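Local coordinates for integron Cassette Protein Hfx_Cass5 (Unidentified, PDB 3IF4) that is of unknown function but forms a two-chain assembly and comes from an integron gene cassette of the mobile metagenome, sampled at a sewage outfall, at residues T100-V103 / L109-E112; P48-Y51 / E56-W59. One frame throughout, in Å; residues are numbered along the deposited sequence.

Contact 1 of 2, residues T100-V103 / L109-E112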
ATOM      1  N   THR A 100     -22.183  -2.137 -18.789  1.00 42.24           N
ATOM      2  CA  THR A 100     -20.953  -2.517 -18.103  1.00 42.68           C
ATOM      3  C   THR A 100     -20.831  -4.033 -17.995  1.00 40.37           C
ATOM      4  O   THR A 100     -21.712  -4.699 -17.452  1.00 36.97           O
ATOM      5  CB  THR A 100     -20.881  -1.904 -16.692  1.00 30.32           C
ATOM      6  OG1 THR A 100     -20.941  -0.475 -16.786  1.00 31.97           O
ATOM      7  CG2 THR A 100     -19.587  -2.308 -16.002  1.00 28.82           C
ATOM      8  N   ARG A 101     -19.734  -4.572 -18.517  1.00 33.01           N
ATOM      9  CA  ARG A 101     -19.503  -6.011 -18.492  1.00 41.66           C
ATOM     10  C   ARG A 101     -18.764  -6.436 -17.226  1.00 30.80           C
ATOM     11  O   ARG A 101     -17.708  -5.896 -16.902  1.00 33.56           O
ATOM     12  CB  ARG A 101     -18.717  -6.448 -19.730  1.00 49.57           C
ATOM     13  CG  ARG A 101     -19.588  -6.815 -20.920  1.00 55.14           C
ATOM     14  CD  ARG A 101     -18.743  -7.187 -22.129  1.00 63.48           C
ATOM     15  NE  ARG A 101     -17.331  -6.877 -21.924  1.00 69.68           N
ATOM     16  CZ  ARG A 101     -16.395  -7.788 -21.673  1.00 74.27           C
ATOM     17  NH1 ARG A 101     -16.720  -9.071 -21.595  1.00 76.99           N
ATOM     18  NH2 ARG A 101     -15.135  -7.415 -21.501  1.00 74.62           N
ATOM     19  N   TRP A 102     -19.328  -7.410 -16.519  1.00 31.66           N
ATOM     20  CA  TRP A 102     -18.718  -7.924 -15.299  1.00 34.17           C
ATOM     21  C   TRP A 102     -18.179  -9.334 -15.518  1.00 36.89           C
ATOM     22  O   TRP A 102     -18.937 -10.259 -15.812  1.00 36.66           O
ATOM     23  CB  TRP A 102     -19.728  -7.918 -14.151  1.00 31.48           C
ATOM     24  CG  TRP A 102     -20.357  -6.579 -13.913  1.00 35.86           C
ATOM     25  CD1 TRP A 102     -21.330  -5.985 -14.661  1.00 37.77           C
ATOM     26  CD2 TRP A 102     -20.053  -5.665 -12.852  1.00 30.54           C
ATOM     27  NE1 TRP A 102     -21.653  -4.760 -14.133  1.00 42.13           N
ATOM     28  CE2 TRP A 102     -20.884  -4.538 -13.022  1.00 37.34           C
ATOM     29  CE3 TRP A 102     -19.162  -5.689 -11.775  1.00 33.93           C
ATOM     30  CZ2 TRP A 102     -20.849  -3.447 -12.156  1.00 34.70           C
ATOM     31  CZ3 TRP A 102     -19.129  -4.604 -10.916  1.00 31.50           C
ATOM     32  CH2 TRP A 102     -19.966  -3.499 -11.112  1.00 40.53           C
ATOM     33  N   VAL A 103     -16.868  -9.492 -15.374  1.00 35.32           N
ATOM     34  CA  VAL A 103     -16.225 -10.784 -15.583  1.00 39.72           C
ATOM     35  C   VAL A 103     -15.689 -11.369 -14.279  1.00 34.56           C
ATOM     36  O   VAL A 103     -14.774 -10.816 -13.669  1.00 28.31           O
ATOM     37  CB  VAL A 103     -15.072 -10.683 -16.599  1.00 41.50           C
ATOM     38  CG1 VAL A 103     -14.415 -12.041 -16.790  1.00 48.47           C
ATOM     39  CG2 VAL A 103     -15.580 -10.138 -17.924  1.00 39.14           C
ATOM     40  N   LEU A 109     -20.623  -8.845  -4.364  1.00 47.55           N
ATOM     41  CA  LEU A 109     -19.495  -7.965  -4.644  1.00 40.29           C
ATOM     42  C   LEU A 109     -19.865  -7.005  -5.763  1.00 44.83           C
ATOM     43  O   LEU A 109     -19.502  -5.827  -5.748  1.00 45.77           O
ATOM     44  CB  LEU A 109     -18.280  -8.785  -5.059  1.00 35.18           C
ATOM     45  CG  LEU A 109     -17.020  -7.969  -5.324  1.00 31.67           C
ATOM     46  CD1 LEU A 109     -16.827  -6.958  -4.220  1.00 35.00           C
ATOM     47  CD2 LEU A 109     -15.810  -8.884  -5.437  1.00 37.71           C
ATOM     48  N   ARG A 110     -20.601  -7.526  -6.735  1.00 45.51           N
ATOM     49  CA  ARG A 110     -21.035  -6.744  -7.881  1.00 45.19           C
ATOM     50  C   ARG A 110     -21.956  -5.613  -7.434  1.00 42.98           C
ATOM     51  O   ARG A 110     -21.849  -4.486  -7.919  1.00 43.63           O
ATOM     52  CB  ARG A 110     -21.733  -7.660  -8.881  1.00 45.68           C
ATOM     53  CG  ARG A 110     -21.628  -7.238 -10.328  1.00 52.86           C
ATOM     54  CD  ARG A 110     -22.919  -6.614 -10.808  1.00 55.00           C
ATOM     55  NE  ARG A 110     -23.223  -6.968 -12.192  1.00 57.56           N
ATOM     56  CZ  ARG A 110     -24.200  -6.410 -12.896  1.00 58.49           C
ATOM     57  NH1 ARG A 110     -24.951  -5.470 -12.343  1.00 60.41           N
ATOM     58  NH2 ARG A 110     -24.421  -6.780 -14.150  1.00 62.71           N
ATOM     59  N   ALA A 111     -22.853  -5.909  -6.495  1.00 44.21           N
ATOM     60  CA  ALA A 111     -23.729  -4.880  -5.945  1.00 46.84           C
ATOM     61  C   ALA A 111     -22.904  -3.840  -5.194  1.00 44.63           C
ATOM     62  O   ALA A 111     -23.024  -2.638  -5.424  1.00 38.03           O
ATOM     63  CB  ALA A 111     -24.767  -5.495  -5.026  1.00 44.06           C
ATOM     64  N   GLU A 112     -22.050  -4.322  -4.302  1.00 45.43           N
ATOM     65  CA  GLU A 112     -21.233  -3.441  -3.484  1.00 52.12           C
ATOM     66  C   GLU A 112     -20.297  -2.584  -4.338  1.00 54.85           C
ATOM     67  O   GLU A 112     -20.044  -1.421  -4.021  1.00 54.62           O
ATOM     68  CB  GLU A 112     -20.437  -4.267  -2.482  1.00 57.85           C
ATOM     69  CG  GLU A 112     -19.918  -3.476  -1.308  1.00 72.02           C
ATOM     70  CD  GLU A 112     -19.309  -4.371  -0.258  1.00 86.95           C
ATOM     71  OE1 GLU A 112     -19.889  -5.447   0.007  1.00 93.90           O
ATOM     72  OE2 GLU A 112     -18.250  -4.002   0.297  1.00 90.05           O
TER
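R110 lays its side chain over one face of the W102 indole. The guanidinium stacks on the five-membered ring of W102 in a cation-pi contact, with R110 CZ 3.6 Å from that ring's centroid and the two planes 22° apart. W102 NE1 sits under the centre of the guanidinium. R110 NE and NH2 are close to this nitrogen, but all three are donors, so no hydrogen bond forms and the grip is through the ring face. Further back along the arginine, R110 CG makes a CH-pi contact with the six-membered ring of W102, 3.5 Å from its centroid. The arginine therefore spans both rings. Its chain is bent at chi2 (-104°) and chi3 (-143°), which folds it down onto the indole. The two side chains cross at about a right angle.

The contact joins strand 101-103 to helix 107-118 across a short connection. The strand pairs in parallel with a strand of the second subunit, so a sheet continues across the dimer interface. A lysine in place of W102 would probably leave the R110 guanidinium without its aromatic platform and set two positive charges close together.

T100 CG2 lies over the opposite face of the W102 indole, 3.6 Å from its plane. Outside the two segments, W102 also packs on L113 and T114 of the helix and on I30 of the second subunit. R110 touches V105.

Contact 2 of 2, residues P48-Y51 / E56-W59; sequences PYIY and EVSW
V57 meets I50 through one methyl: V57 CG1 lies 3.9 Å from I50 CG1. This is loop-to-strand packing at the border of the four-stranded antiparallel sheet. Segment 48-51, which runs into a 3-10 segment that continues beyond it, lies against the start of strand 58-60, an outermost strand of that sheet within the chain. No direct hydrogen bond joins the two segments. Instead, one water bridges them. It donates to I50 O at 2.8 Å and accepts from V57 N at 3.3 Å. V57 O approaches the backbone of Y51, 3.6 Å from Y51 CA.

At S58 the backbone does the touching. I50 CG2 comes within 3.5 Å of S58 C. S58 itself is hydrogen-bonded through its backbone to H67 of strand 65-67, which fixes this edge in the sheet. L66 of that strand packs on I50, V57 and W59. The second subunit adds Q90 against I50 and A86 against V57.

W59 comes next. W59 CB lies 3.7 Å from I50 CG2, the methyl that also meets S58. The indole CG is anti to the backbone N (chi1 174°), which carries the ring past I50 to P48. Its NE1 hydrogen-bonds E61 OE1 farther along the chain. P48 N lies over one face of the indole, and P48 CA is 3.9 Å from W59 CD1.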
ATOM      1  N   PRO A  48      17.228   9.922   5.502  1.00 42.81           N
ATOM      2  CA  PRO A  48      16.548  10.998   4.764  1.00 38.80           C
ATOM      3  C   PRO A  48      16.019  10.526   3.418  1.00 35.86           C
ATOM      4  O   PRO A  48      14.956  10.962   2.981  1.00 38.04           O
ATOM      5  CB  PRO A  48      17.664  12.023   4.526  1.00 36.96           C
ATOM      6  CG  PRO A  48      18.726  11.692   5.517  1.00 45.70           C
ATOM      7  CD  PRO A  48      18.653  10.218   5.724  1.00 41.44           C
ATOM      8  N   TYR A  49      16.775   9.647   2.770  1.00 39.08           N
ATOM      9  CA  TYR A  49      16.476   9.188   1.419  1.00 40.59           C
ATOM     10  C   TYR A  49      15.841   7.806   1.400  1.00 36.20           C
ATOM     11  O   TYR A  49      15.780   7.171   0.340  1.00 38.08           O
ATOM     12  CB  TYR A  49      17.762   9.148   0.581  1.00 39.29           C
ATOM     13  CG  TYR A  49      18.118  10.448  -0.094  1.00 44.75           C
ATOM     14  CD1 TYR A  49      17.402  11.615   0.163  1.00 43.62           C
ATOM     15  CD2 TYR A  49      19.189  10.515  -0.981  1.00 51.54           C
ATOM     16  CE1 TYR A  49      17.731  12.811  -0.466  1.00 43.00           C
ATOM     17  CE2 TYR A  49      19.529  11.700  -1.605  1.00 49.37           C
ATOM     18  CZ  TYR A  49      18.800  12.845  -1.347  1.00 49.42           C
ATOM     19  OH  TYR A  49      19.149  14.024  -1.975  1.00 55.42           O
ATOM     20  N   ILE A  50      15.383   7.331   2.557  1.00 31.16           N
ATOM     21  CA  ILE A  50      14.742   6.018   2.616  1.00 30.33           C
ATOM     22  C   ILE A  50      13.594   5.877   1.603  1.00 38.06           C
ATOM     23  O   ILE A  50      13.382   4.799   1.043  1.00 39.20           O
ATOM     24  CB  ILE A  50      14.233   5.666   4.030  1.00 31.87           C
ATOM     25  CG1 ILE A  50      14.106   4.148   4.178  1.00 34.41           C
ATOM     26  CG2 ILE A  50      12.913   6.361   4.336  1.00 26.13           C
ATOM     27  CD1 ILE A  50      15.444   3.427   4.160  1.00 30.46           C
ATOM     28  N   TYR A  51      12.854   6.960   1.366  1.00 35.77           N
ATOM     29  CA  TYR A  51      11.756   6.911   0.404  1.00 36.46           C
ATOM     30  C   TYR A  51      12.272   6.491  -0.968  1.00 41.71           C
ATOM     31  O   TYR A  51      11.550   5.871  -1.742  1.00 47.40           O
ATOM     32  CB  TYR A  51      11.036   8.259   0.315  1.00 31.63           C
ATOM     33  CG  TYR A  51      11.855   9.362  -0.314  1.00 31.36           C
ATOM     34  CD1 TYR A  51      11.827   9.579  -1.684  1.00 37.49           C
ATOM     35  CD2 TYR A  51      12.645  10.194   0.460  1.00 36.28           C
ATOM     36  CE1 TYR A  51      12.563  10.592  -2.267  1.00 34.61           C
ATOM     37  CE2 TYR A  51      13.393  11.210  -0.114  1.00 33.64           C
ATOM     38  CZ  TYR A  51      13.347  11.403  -1.478  1.00 37.72           C
ATOM     39  OH  TYR A  51      14.084  12.412  -2.056  1.00 39.71           O
ATOM     40  N   GLU A  56       7.901   1.863   0.084  1.00 26.65           N
ATOM     41  CA  GLU A  56       6.797   2.365   0.910  1.00 34.79           C
ATOM     42  C   GLU A  56       7.197   2.652   2.366  1.00 36.35           C
ATOM     43  O   GLU A  56       6.344   2.758   3.245  1.00 34.50           O
ATOM     44  CB  GLU A  56       5.607   1.404   0.865  1.00 39.85           C
ATOM     45  CG  GLU A  56       5.045   1.205  -0.527  1.00 56.52           C
ATOM     46  CD  GLU A  56       4.756   2.525  -1.230  1.00 78.74           C
ATOM     47  OE1 GLU A  56       3.568   2.801  -1.502  1.00 91.42           O
ATOM     48  OE2 GLU A  56       5.711   3.289  -1.507  1.00 81.08           O
ATOM     49  N   VAL A  57       8.494   2.775   2.616  1.00 31.02           N
ATOM     50  CA  VAL A  57       8.970   3.181   3.929  1.00 31.57           C
ATOM     51  C   VAL A  57       9.281   4.670   3.894  1.00 33.63           C
ATOM     52  O   VAL A  57       9.743   5.184   2.880  1.00 36.47           O
ATOM     53  CB  VAL A  57      10.222   2.391   4.305  1.00 29.67           C
ATOM     54  CG1 VAL A  57      10.725   2.795   5.683  1.00 25.17           C
ATOM     55  CG2 VAL A  57       9.912   0.906   4.251  1.00 31.42           C
ATOM     56  N   SER A  58       9.021   5.368   4.992  1.00 32.00           N
ATOM     57  CA  SER A  58       9.304   6.795   5.045  1.00 33.49           C
ATOM     58  C   SER A  58      10.128   7.162   6.265  1.00 30.55           C
ATOM     59  O   SER A  58      10.181   6.419   7.247  1.00 35.17           O
ATOM     60  CB  SER A  58       8.010   7.602   5.054  1.00 35.31           C
ATOM     61  OG  SER A  58       7.042   6.968   4.260  1.00 35.50           O
ATOM     62  N   TRP A  59      10.767   8.321   6.197  1.00 29.06           N
ATOM     63  CA  TRP A  59      11.556   8.825   7.309  1.00 32.75           C
ATOM     64  C   TRP A  59      10.906  10.105   7.808  1.00 37.27           C
ATOM     65  O   TRP A  59      10.652  11.017   7.034  1.00 35.22           O
ATOM     66  CB  TRP A  59      13.001   9.087   6.872  1.00 29.62           C
ATOM     67  CG  TRP A  59      13.882   9.764   7.918  1.00 35.52           C
ATOM     68  CD1 TRP A  59      14.294  11.070   7.926  1.00 34.49           C
ATOM     69  CD2 TRP A  59      14.467   9.155   9.083  1.00 32.99           C
ATOM     70  NE1 TRP A  59      15.096  11.309   9.023  1.00 33.93           N
ATOM     71  CE2 TRP A  59      15.217  10.155   9.746  1.00 35.15           C
ATOM     72  CE3 TRP A  59      14.426   7.868   9.628  1.00 34.06           C
ATOM     73  CZ2 TRP A  59      15.917   9.905  10.932  1.00 31.61           C
ATOM     74  CZ3 TRP A  59      15.124   7.619  10.808  1.00 35.08           C
ATOM     75  CH2 TRP A  59      15.863   8.635  11.443  1.00 29.77           C
TER
HETATM   76  O   HOH W   1      11.063   3.222   0.602  1.00 39.38           O

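In the fold
The two contacts lie on opposite sides of the chain's centre, with nearest atoms about 23 Å apart. They share no strand or helix. Contact 1 is a surface contact between strand 101-103 and helix 107-118, and neither of its touching residues is buried. Contact 2 is partly buried, with I50 and V57 inside, and sets a loop against strand 58-60 of the four-stranded sheet. The chemistry follows the place. A charged group over an aromatic face holds contact 1, while aliphatic packing and a bridging water hold contact 2. Both touch the second subunit, but in contact 1 strand 101-103 carries a sheet across the interface, whereas contact 2 meets it mainly through side-chain packing.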